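Local structure of ADP-ribosylglycohydrolase (Thermus thermophilus, 2YZV) at residues P37-M42 against A245-G250; D78-Y83 against R156-A161; W86-Y91 against A108-A113. The protein belongs to the ADP-ribosylglycohydrolase family and is an all-helical protein that holds two magnesium ions in the present model. All blocks are in the same frame, centred on the assembly; numbering follows the deposited sequence.

Interaction 1: residues P37-M42 against A245-G250; sequences PEVREM and AVNLGG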
loop_
_atom_site.group_PDB
_atom_site.type_symbol
_atom_site.label_atom_id
_atom_site.label_comp_id
_atom_site.label_asym_id
_atom_site.label_seq_id
_atom_site.Cartn_x
_atom_site.Cartn_y
_atom_site.Cartn_z
ATOM N N PRO A 37 17.955 -2.416 -17.095
ATOM C CA PRO A 37 17.821 -3.877 -17.129
ATOM C C PRO A 37 16.736 -4.359 -16.175
ATOM O O PRO A 37 16.534 -3.769 -15.114
ATOM C CB PRO A 37 19.207 -4.357 -16.711
ATOM C CG PRO A 37 20.104 -3.272 -17.242
ATOM C CD PRO A 37 19.353 -2.029 -16.832
ATOM N N GLU A 38 16.048 -5.434 -16.542
ATOM C CA GLU A 38 14.984 -5.951 -15.692
ATOM C C GLU A 38 15.428 -6.208 -14.262
ATOM O O GLU A 38 16.400 -6.926 -14.013
ATOM C CB GLU A 38 14.395 -7.251 -16.251
ATOM C CG GLU A 38 13.362 -7.866 -15.303
ATOM C CD GLU A 38 12.832 -9.206 -15.768
ATOM O OE1 GLU A 38 13.635 -10.034 -16.243
ATOM O OE2 GLU A 38 11.610 -9.436 -15.638
ATOM N N VAL A 39 14.703 -5.608 -13.326
ATOM C CA VAL A 39 14.973 -5.786 -11.909
ATOM C C VAL A 39 14.302 -7.098 -11.519
ATOM O O VAL A 39 13.115 -7.296 -11.797
ATOM C CB VAL A 39 14.357 -4.647 -11.078
ATOM C CG1 VAL A 39 14.563 -4.912 -9.595
ATOM C CG2 VAL A 39 14.980 -3.326 -11.475
ATOM N N ARG A 40 15.056 -7.989 -10.880
ATOM C CA ARG A 40 14.523 -9.288 -10.479
ATOM C C ARG A 40 14.841 -9.683 -9.040
ATOM O O ARG A 40 14.156 -10.527 -8.462
ATOM C CB ARG A 40 15.060 -10.379 -11.413
ATOM C CG ARG A 40 14.764 -10.155 -12.885
ATOM C CD ARG A 40 15.511 -11.155 -13.760
ATOM N NE ARG A 40 15.115 -12.538 -13.507
ATOM C CZ ARG A 40 13.910 -13.037 -13.770
ATOM N NH1 ARG A 40 12.966 -12.267 -14.297
ATOM N NH2 ARG A 40 13.652 -14.313 -13.515
ATOM N N GLU A 41 15.874 -9.087 -8.457
ATOM C CA GLU A 41 16.256 -9.447 -7.098
ATOM C C GLU A 41 16.493 -8.255 -6.177
ATOM O O GLU A 41 16.529 -7.109 -6.627
ATOM C CB GLU A 41 17.517 -10.316 -7.129
ATOM C CG GLU A 41 17.424 -11.566 -8.002
ATOM C CD GLU A 41 16.216 -12.426 -7.683
ATOM O OE1 GLU A 41 15.823 -12.492 -6.500
ATOM O OE2 GLU A 41 15.664 -13.052 -8.613
ATOM N N MET A 42 16.650 -8.544 -4.883
ATOM C CA MET A 42 16.904 -7.527 -3.860
ATOM C C MET A 42 18.375 -7.130 -3.872
ATOM O O MET A 42 19.192 -7.709 -3.159
ATOM C CB MET A 42 16.557 -8.068 -2.469
ATOM C CG MET A 42 15.081 -8.178 -2.181
ATOM S SD MET A 42 14.311 -6.579 -1.823
ATOM C CE MET A 42 12.632 -7.144 -1.458
ATOM N N ALA A 245 5.406 -4.836 -11.940
ATOM C CA ALA A 245 5.146 -3.571 -11.269
ATOM C C ALA A 245 6.365 -2.674 -11.118
ATOM O O ALA A 245 6.332 -1.503 -11.497
ATOM C CB ALA A 245 4.527 -3.828 -9.895
ATOM N N VAL A 246 7.445 -3.208 -10.568
ATOM C CA VAL A 246 8.612 -2.370 -10.356
ATOM C C VAL A 246 9.344 -1.981 -11.628
ATOM O O VAL A 246 9.955 -0.919 -11.681
ATOM C CB VAL A 246 9.606 -3.005 -9.349
ATOM C CG1 VAL A 246 8.904 -3.242 -8.018
ATOM C CG2 VAL A 246 10.182 -4.289 -9.902
ATOM N N ASN A 247 9.261 -2.809 -12.664
ATOM C CA ASN A 247 9.948 -2.477 -13.899
ATOM C C ASN A 247 9.276 -1.389 -14.728
ATOM O O ASN A 247 9.727 -1.065 -15.827
ATOM C CB ASN A 247 10.210 -3.747 -14.711
ATOM C CG ASN A 247 11.430 -4.493 -14.206
ATOM O OD1 ASN A 247 12.568 -4.039 -14.389
ATOM N ND2 ASN A 247 11.207 -5.620 -13.540
ATOM N N LEU A 248 8.202 -0.816 -14.190
ATOM C CA LEU A 248 7.527 0.293 -14.854
ATOM C C LEU A 248 8.356 1.531 -14.534
ATOM O O LEU A 248 8.215 2.571 -15.169
ATOM C CB LEU A 248 6.122 0.494 -14.295
ATOM C CG LEU A 248 5.068 -0.560 -14.614
ATOM C CD1 LEU A 248 3.802 -0.223 -13.848
ATOM C CD2 LEU A 248 4.797 -0.601 -16.112
ATOM N N GLY A 249 9.221 1.404 -13.532
ATOM C CA GLY A 249 10.050 2.524 -13.129
ATOM C C GLY A 249 9.215 3.613 -12.479
ATOM O O GLY A 249 8.153 3.341 -11.916
ATOM N N GLY A 250 9.687 4.853 -12.561
ATOM C CA GLY A 250 8.955 5.954 -11.958
ATOM C C GLY A 250 8.846 5.783 -10.453
ATOM O O GLY A 250 9.841 5.507 -9.781
#

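Interaction 2: residues D78-Y83 against R156-A161; sequences DQMDRY and RTTHGA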
loop_
_atom_site.group_PDB
_atom_site.type_symbol
_atom_site.label_atom_id
_atom_site.label_comp_id
_atom_site.label_asym_id
_atom_site.label_seq_id
_atom_site.Cartn_x
_atom_site.Cartn_y
_atom_site.Cartn_z
ATOM N N ASP A 78 -3.214 10.278 16.992
ATOM C CA ASP A 78 -2.038 9.501 17.372
ATOM C C ASP A 78 -1.242 9.092 16.137
ATOM O O ASP A 78 -0.014 9.028 16.171
ATOM C CB ASP A 78 -2.449 8.256 18.161
ATOM C CG ASP A 78 -1.257 7.414 18.579
ATOM O OD1 ASP A 78 -0.993 6.383 17.925
ATOM O OD2 ASP A 78 -0.573 7.789 19.553
ATOM N N GLN A 79 -1.942 8.817 15.043
ATOM C CA GLN A 79 -1.264 8.443 13.810
ATOM C C GLN A 79 -0.332 9.574 13.401
ATOM O O GLN A 79 0.840 9.349 13.094
ATOM C CB GLN A 79 -2.283 8.188 12.700
ATOM C CG GLN A 79 -3.045 6.889 12.862
ATOM C CD GLN A 79 -4.277 6.824 11.984
ATOM O OE1 GLN A 79 -4.342 7.468 10.933
ATOM N NE2 GLN A 79 -5.260 6.035 12.403
ATOM N N MET A 80 -0.858 10.795 13.418
ATOM C CA MET A 80 -0.086 11.968 13.042
ATOM C C MET A 80 1.026 12.286 14.036
ATOM O O MET A 80 2.086 12.765 13.638
ATOM C CB MET A 80 -1.020 13.170 12.861
ATOM C CG MET A 80 -1.915 13.057 11.628
ATOM S SD MET A 80 -0.988 13.112 10.065
ATOM C CE MET A 80 -0.993 14.894 9.752
ATOM N N ASP A 81 0.800 12.024 15.321
ATOM C CA ASP A 81 1.843 12.271 16.310
ATOM C C ASP A 81 3.034 11.393 15.934
ATOM O O ASP A 81 4.186 11.825 15.993
ATOM C CB ASP A 81 1.382 11.905 17.727
ATOM C CG ASP A 81 0.362 12.877 18.287
ATOM O OD1 ASP A 81 0.462 14.086 17.990
ATOM O OD2 ASP A 81 -0.530 12.435 19.042
ATOM N N ARG A 82 2.747 10.159 15.535
ATOM C CA ARG A 82 3.797 9.226 15.154
ATOM C C ARG A 82 4.469 9.607 13.836
ATOM O O ARG A 82 5.694 9.559 13.737
ATOM C CB ARG A 82 3.236 7.805 15.067
ATOM C CG ARG A 82 2.735 7.258 16.396
ATOM C CD ARG A 82 2.123 5.878 16.215
ATOM N NE ARG A 82 1.475 5.387 17.428
ATOM C CZ ARG A 82 2.120 4.952 18.505
ATOM N NH1 ARG A 82 3.446 4.936 18.533
ATOM N NH2 ARG A 82 1.435 4.534 19.559
ATOM N N TYR A 83 3.685 9.980 12.824
ATOM C CA TYR A 83 4.274 10.369 11.544
ATOM C C TYR A 83 5.184 11.572 11.749
ATOM O O TYR A 83 6.286 11.632 11.205
ATOM C CB TYR A 83 3.209 10.755 10.509
ATOM C CG TYR A 83 2.234 9.674 10.100
ATOM C CD1 TYR A 83 2.605 8.329 10.068
ATOM C CD2 TYR A 83 0.939 10.006 9.703
ATOM C CE1 TYR A 83 1.708 7.345 9.651
ATOM C CE2 TYR A 83 0.040 9.036 9.283
ATOM C CZ TYR A 83 0.425 7.708 9.260
ATOM O OH TYR A 83 -0.475 6.755 8.842
ATOM N N ARG A 156 -7.176 10.954 4.728
ATOM C CA ARG A 156 -7.345 12.381 4.989
ATOM C C ARG A 156 -6.318 13.016 5.916
ATOM O O ARG A 156 -6.182 14.241 5.944
ATOM C CB ARG A 156 -8.757 12.648 5.519
ATOM C CG ARG A 156 -9.839 12.546 4.450
ATOM C CD ARG A 156 -11.213 12.761 5.053
ATOM N NE ARG A 156 -11.280 14.040 5.754
ATOM C CZ ARG A 156 -11.760 14.190 6.983
ATOM N NH1 ARG A 156 -12.218 13.140 7.651
ATOM N NH2 ARG A 156 -11.769 15.391 7.550
ATOM N N THR A 157 -5.598 12.197 6.676
ATOM C CA THR A 157 -4.582 12.735 7.568
ATOM C C THR A 157 -3.497 13.462 6.777
ATOM O O THR A 157 -2.960 14.469 7.238
ATOM C CB THR A 157 -3.908 11.627 8.405
ATOM O OG1 THR A 157 -3.397 10.607 7.536
ATOM C CG2 THR A 157 -4.904 11.024 9.387
ATOM N N THR A 158 -3.191 12.968 5.578
ATOM C CA THR A 158 -2.140 13.573 4.761
ATOM C C THR A 158 -2.540 13.988 3.346
ATOM O O THR A 158 -1.848 14.792 2.716
ATOM C CB THR A 158 -0.939 12.621 4.642
ATOM O OG1 THR A 158 -1.367 11.400 4.028
ATOM C CG2 THR A 158 -0.356 12.315 6.021
ATOM N N HIS A 159 -3.643 13.438 2.843
ATOM C CA HIS A 159 -4.107 13.748 1.491
ATOM C C HIS A 159 -5.591 14.074 1.479
ATOM O O HIS A 159 -6.394 13.358 2.082
ATOM C CB HIS A 159 -3.850 12.559 0.557
ATOM C CG HIS A 159 -2.400 12.263 0.339
ATOM N ND1 HIS A 159 -1.555 11.883 1.358
ATOM C CD2 HIS A 159 -1.641 12.307 -0.781
ATOM C CE1 HIS A 159 -0.338 11.708 0.878
ATOM N NE2 HIS A 159 -0.362 11.958 -0.419
ATOM N N GLY A 160 -5.962 15.137 0.769
ATOM C CA GLY A 160 -7.359 15.529 0.729
ATOM C C GLY A 160 -8.050 15.555 -0.624
ATOM O O GLY A 160 -9.236 15.874 -0.693
ATOM N N ALA A 161 -7.332 15.229 -1.696
ATOM C CA ALA A 161 -7.933 15.227 -3.030
ATOM C C ALA A 161 -8.964 14.110 -3.159
ATOM O O ALA A 161 -8.732 12.981 -2.721
ATOM C CB ALA A 161 -6.849 15.069 -4.098
#

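Interaction 3: residues W86-Y91 against A108-A113; sequences WYREGY and ALERYA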
loop_
_atom_site.group_PDB
_atom_site.type_symbol
_atom_site.label_atom_id
_atom_site.label_comp_id
_atom_site.label_asym_id
_atom_site.label_seq_id
_atom_site.Cartn_x
_atom_site.Cartn_y
_atom_site.Cartn_z
ATOM N N TRP A 86 8.398 10.730 13.417
ATOM C CA TRP A 86 9.296 10.047 12.491
ATOM C C TRP A 86 9.850 11.040 11.475
ATOM O O TRP A 86 11.002 10.939 11.051
ATOM C CB TRP A 86 8.552 8.917 11.768
ATOM C CG TRP A 86 9.299 8.350 10.592
ATOM C CD1 TRP A 86 9.224 8.770 9.294
ATOM C CD2 TRP A 86 10.260 7.288 10.616
ATOM N NE1 TRP A 86 10.079 8.035 8.507
ATOM C CE2 TRP A 86 10.728 7.118 9.293
ATOM C CE3 TRP A 86 10.773 6.462 11.626
ATOM C CZ2 TRP A 86 11.685 6.156 8.953
ATOM C CZ3 TRP A 86 11.726 5.504 11.289
ATOM C CH2 TRP A 86 12.171 5.361 9.962
ATOM N N TYR A 87 9.017 12.004 11.098
ATOM C CA TYR A 87 9.397 13.029 10.136
ATOM C C TYR A 87 10.480 13.949 10.693
ATOM O O TYR A 87 11.417 14.314 9.983
ATOM C CB TYR A 87 8.166 13.854 9.750
ATOM C CG TYR A 87 8.461 15.062 8.890
ATOM C CD1 TYR A 87 9.049 14.924 7.633
ATOM C CD2 TYR A 87 8.138 16.347 9.329
ATOM C CE1 TYR A 87 9.310 16.037 6.834
ATOM C CE2 TYR A 87 8.394 17.467 8.536
ATOM C CZ TYR A 87 8.978 17.303 7.292
ATOM O OH TYR A 87 9.225 18.405 6.504
ATOM N N ARG A 88 10.350 14.318 11.964
ATOM C CA ARG A 88 11.318 15.204 12.597
ATOM C C ARG A 88 12.639 14.525 12.939
ATOM O O ARG A 88 13.682 15.177 12.982
ATOM C CB ARG A 88 10.719 15.832 13.859
ATOM C CG ARG A 88 9.542 16.752 13.583
ATOM C CD ARG A 88 9.262 17.664 14.767
ATOM N NE ARG A 88 8.156 18.584 14.512
ATOM C CZ ARG A 88 8.104 19.435 13.490
ATOM N NH1 ARG A 88 9.097 19.490 12.612
ATOM N NH2 ARG A 88 7.058 20.236 13.347
ATOM N N GLU A 89 12.599 13.219 13.184
ATOM C CA GLU A 89 13.816 12.483 13.510
ATOM C C GLU A 89 14.639 12.236 12.250
ATOM O O GLU A 89 15.835 11.952 12.321
ATOM C CB GLU A 89 13.474 11.148 14.175
ATOM C CG GLU A 89 12.844 11.289 15.552
ATOM C CD GLU A 89 12.521 9.950 16.187
ATOM O OE1 GLU A 89 11.993 9.939 17.319
ATOM O OE2 GLU A 89 12.795 8.907 15.553
ATOM N N GLY A 90 13.988 12.348 11.096
ATOM C CA GLY A 90 14.676 12.141 9.835
ATOM C C GLY A 90 15.246 13.439 9.297
ATOM O O GLY A 90 14.922 14.518 9.795
ATOM N N TYR A 91 16.097 13.338 8.282
ATOM C CA TYR A 91 16.707 14.518 7.682
ATOM C C TYR A 91 16.645 14.439 6.161
ATOM O O TYR A 91 16.073 13.453 5.646
ATOM C CB TYR A 91 18.165 14.656 8.130
ATOM C CG TYR A 91 18.364 14.584 9.628
ATOM C CD1 TYR A 91 18.403 13.355 10.289
ATOM C CD2 TYR A 91 18.502 15.744 10.389
ATOM C CE1 TYR A 91 18.577 13.284 11.670
ATOM C CE2 TYR A 91 18.673 15.684 11.771
ATOM C CZ TYR A 91 18.711 14.453 12.404
ATOM O OH TYR A 91 18.885 14.390 13.767
ATOM N N ALA A 108 1.401 18.548 5.261
ATOM C CA ALA A 108 0.321 18.060 6.107
ATOM C C ALA A 108 0.824 17.909 7.540
ATOM O O ALA A 108 0.139 18.280 8.491
ATOM C CB ALA A 108 -0.194 16.722 5.583
ATOM N N LEU A 109 2.027 17.368 7.695
ATOM C CA LEU A 109 2.589 17.183 9.025
ATOM C C LEU A 109 2.833 18.512 9.739
ATOM O O LEU A 109 2.580 18.632 10.936
ATOM C CB LEU A 109 3.887 16.373 8.941
ATOM C CG LEU A 109 3.702 14.949 8.402
ATOM C CD1 LEU A 109 5.045 14.245 8.333
ATOM C CD2 LEU A 109 2.744 14.176 9.297
ATOM N N GLU A 110 3.318 19.514 9.011
ATOM C CA GLU A 110 3.560 20.818 9.622
ATOM C C GLU A 110 2.238 21.538 9.886
ATOM O O GLU A 110 2.140 22.351 10.806
ATOM C CB GLU A 110 4.457 21.677 8.729
ATOM C CG GLU A 110 5.896 21.179 8.623
ATOM C CD GLU A 110 6.628 21.177 9.957
ATOM O OE1 GLU A 110 6.135 21.799 10.924
ATOM O OE2 GLU A 110 7.714 20.560 10.035
ATOM N N ARG A 111 1.224 21.243 9.076
ATOM C CA ARG A 111 -0.090 21.847 9.266
ATOM C C ARG A 111 -0.645 21.304 10.582
ATOM O O ARG A 111 -1.174 22.052 11.402
ATOM C CB ARG A 111 -1.021 21.476 8.104
ATOM C CG ARG A 111 -2.437 22.018 8.220
ATOM C CD ARG A 111 -3.265 21.688 6.977
ATOM N NE ARG A 111 -2.854 22.451 5.794
ATOM C CZ ARG A 111 -2.311 21.925 4.698
ATOM N NH1 ARG A 111 -2.096 20.617 4.608
ATOM N NH2 ARG A 111 -1.993 22.710 3.676
ATOM N N TYR A 112 -0.506 19.997 10.784
ATOM C CA TYR A 112 -0.971 19.360 12.010
ATOM C C TYR A 112 -0.204 19.901 13.218
ATOM O O TYR A 112 -0.789 20.212 14.260
ATOM C CB TYR A 112 -0.778 17.841 11.929
ATOM C CG TYR A 112 -0.979 17.151 13.256
ATOM C CD1 TYR A 112 -2.230 17.137 13.870
ATOM C CD2 TYR A 112 0.092 16.560 13.927
ATOM C CE1 TYR A 112 -2.413 16.557 15.118
ATOM C CE2 TYR A 112 -0.079 15.974 15.179
ATOM C CZ TYR A 112 -1.335 15.979 15.766
ATOM O OH TYR A 112 -1.523 15.411 17.004
ATOM N N ALA A 113 1.110 20.012 13.074
ATOM C CA ALA A 113 1.951 20.501 14.157
ATOM C C ALA A 113 1.543 21.896 14.613
ATOM O O ALA A 113 1.640 22.221 15.794
ATOM C CB ALA A 113 3.415 20.504 13.719
#

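Interaction 1: residues P37-M42 against A245-G250
Residues 37-42, a loop without regular secondary structure, run past the C-terminal end of helix 238-246 where V246-G249 form a type I turn, and the backbones come nearest at V39 and N247, whose CA atoms are 6.3 Å apart. N247 carries the contact. Its CG is anti to its own carbonyl carbon (chi1 -81°), and the side chain reaches out from the turn so that the amide lies alongside the backbone of V39 and bonds to it twice. V39 N gives its hydrogen to N247 OD1 at 2.9 Å, almost straight (171°), and on a lone pair of the amide oxygen. In return N247 ND2 donates to V39 O at 3.1 Å, again on a lone pair and with the acceptor close to the plane of the amide. The aliphatic part of E38 crosses the amide at about a right angle, CG lying 3.6 Å from N247 ND2. Beside it, V39 CB meets V246 CG2 loosely at 4.4 Å. Within the loop, R40 NH1 forms a salt bridge with E38 OE1, met from above the carboxylate plane. N247 ND2 also donates to R243 O in helix 238-246. One carboxamide thus pairs with the N-H and C=O of V39 as a peptide group would, while its NH2 ties back to the helix, which fixes the amide's rotation and joins the loop to the helix end.

Interaction 2: residues D78-Y83 against R156-A161
M80 is bent at chi2 and chi3, with CG anti to its carbonyl carbon (chi1 -70°), while T157 holds OG1 flanked by both its backbone N and its carbonyl carbon (chi1 54°); together these torsions set the thioether against CB of the threonine. In this all-helical fold the contact is that of a helix against an inter-helix loop: one side of helix 76-89 lies on the connection from helix 147-156 to helix 162-179, and M80 and T157 are the residues whose CA atoms are nearest, 7.1 Å apart. The two side chains run alongside each other, antiparallel, M80 SD coming within 3.7 Å of T157 CB. SD also approaches the methyl group T158 CG2, though more distantly. Q79, the residue before, and Y83, about one turn on, cross T157 at about right angles. Q79 OE1 faces the methyl T157 CG2 at 3.9 Å, and the Y83 ring presents its edge, through CE2, to T157 OG1. That hydroxyl is bonded to A154 O, so its polar partner lies in the last turn of helix 147-156, and the Y83 edge, with CE2 4.2 Å from T157 OG1, is a van der Waals neighbour. T158 OG1 pairs with H159 ND1 at 2.7 Å and also with R133. Every touching residue is buried, and the same face of the helix packs on L109 of helix 105-115. At the tip of the bent methionine, the methyl carbon M80 CE lies 3.2 Å from the backbone oxygen T157 O.

Interaction 3: residues W86-Y91 against A108-A113
Y87 is the first residue of 86-91 to meet the opposing helix, and its CA lies 8.1 Å from that of L109. With CG anti to the backbone N (chi1 173°), the tyrosine exposes the root of its side chain to the leucine: L109 CD1 sits 3.4 Å from Y87 CB and also close to CG, approaching the ring obliquely. Further out, the ring edge at Y87 CE2 meets E110 OE2 at 3.5 Å, the oxygen lying near the ring plane. R88 follows. Its CB does not point at the other helix, but the chain, extended from CG to NE, brings the guanidinium across to E110, whose own chain bends at chi2 to meet it. The grip is end-on and bidentate. R88 NH2 donates to E110 OE1 at 3.0 Å, nearly in the guanidinium plane but from above the carboxylate plane, and R88 NH1 to the syn lone pair of E110 OE2 at 3.1 Å in a bent bond (139°), consistent with the 50° twist between the two flat groups. NH2 also touches the methyl A113 CB. R88 would favour the charged form of E110, with the tyrosine edge a minor, weakly favourable neighbour. This is a helix-helix contact between consecutive helices 76-89 and 105-115 of an all-helical fold, joining an apolar Y87-L109 contact to a surface salt bridge.

In the fold
Interactions 2 and 3 share helix 76-89, their centres about 10 Å apart. They meet where D81 OD1 lies 2.6 Å from Y112 OH, a probable hydrogen bond, and where Y83 CB packs on L109 CD2 at 3.7 Å, so helix 105-115, which supplies one side of interaction 3, also packs against residues of interaction 2. Interaction 1 stands apart, its centre about 29 Å from that of interaction 2, on the opposite side of the chain's centre; in sequence it encloses both. The magnesium site of D251, D253 and T254 follows directly on 245-250 and shares D253 with that of T56 and D58. Side chains of V246, T158 and Y87 lie about 11, 13 and 13 Å from magnesium.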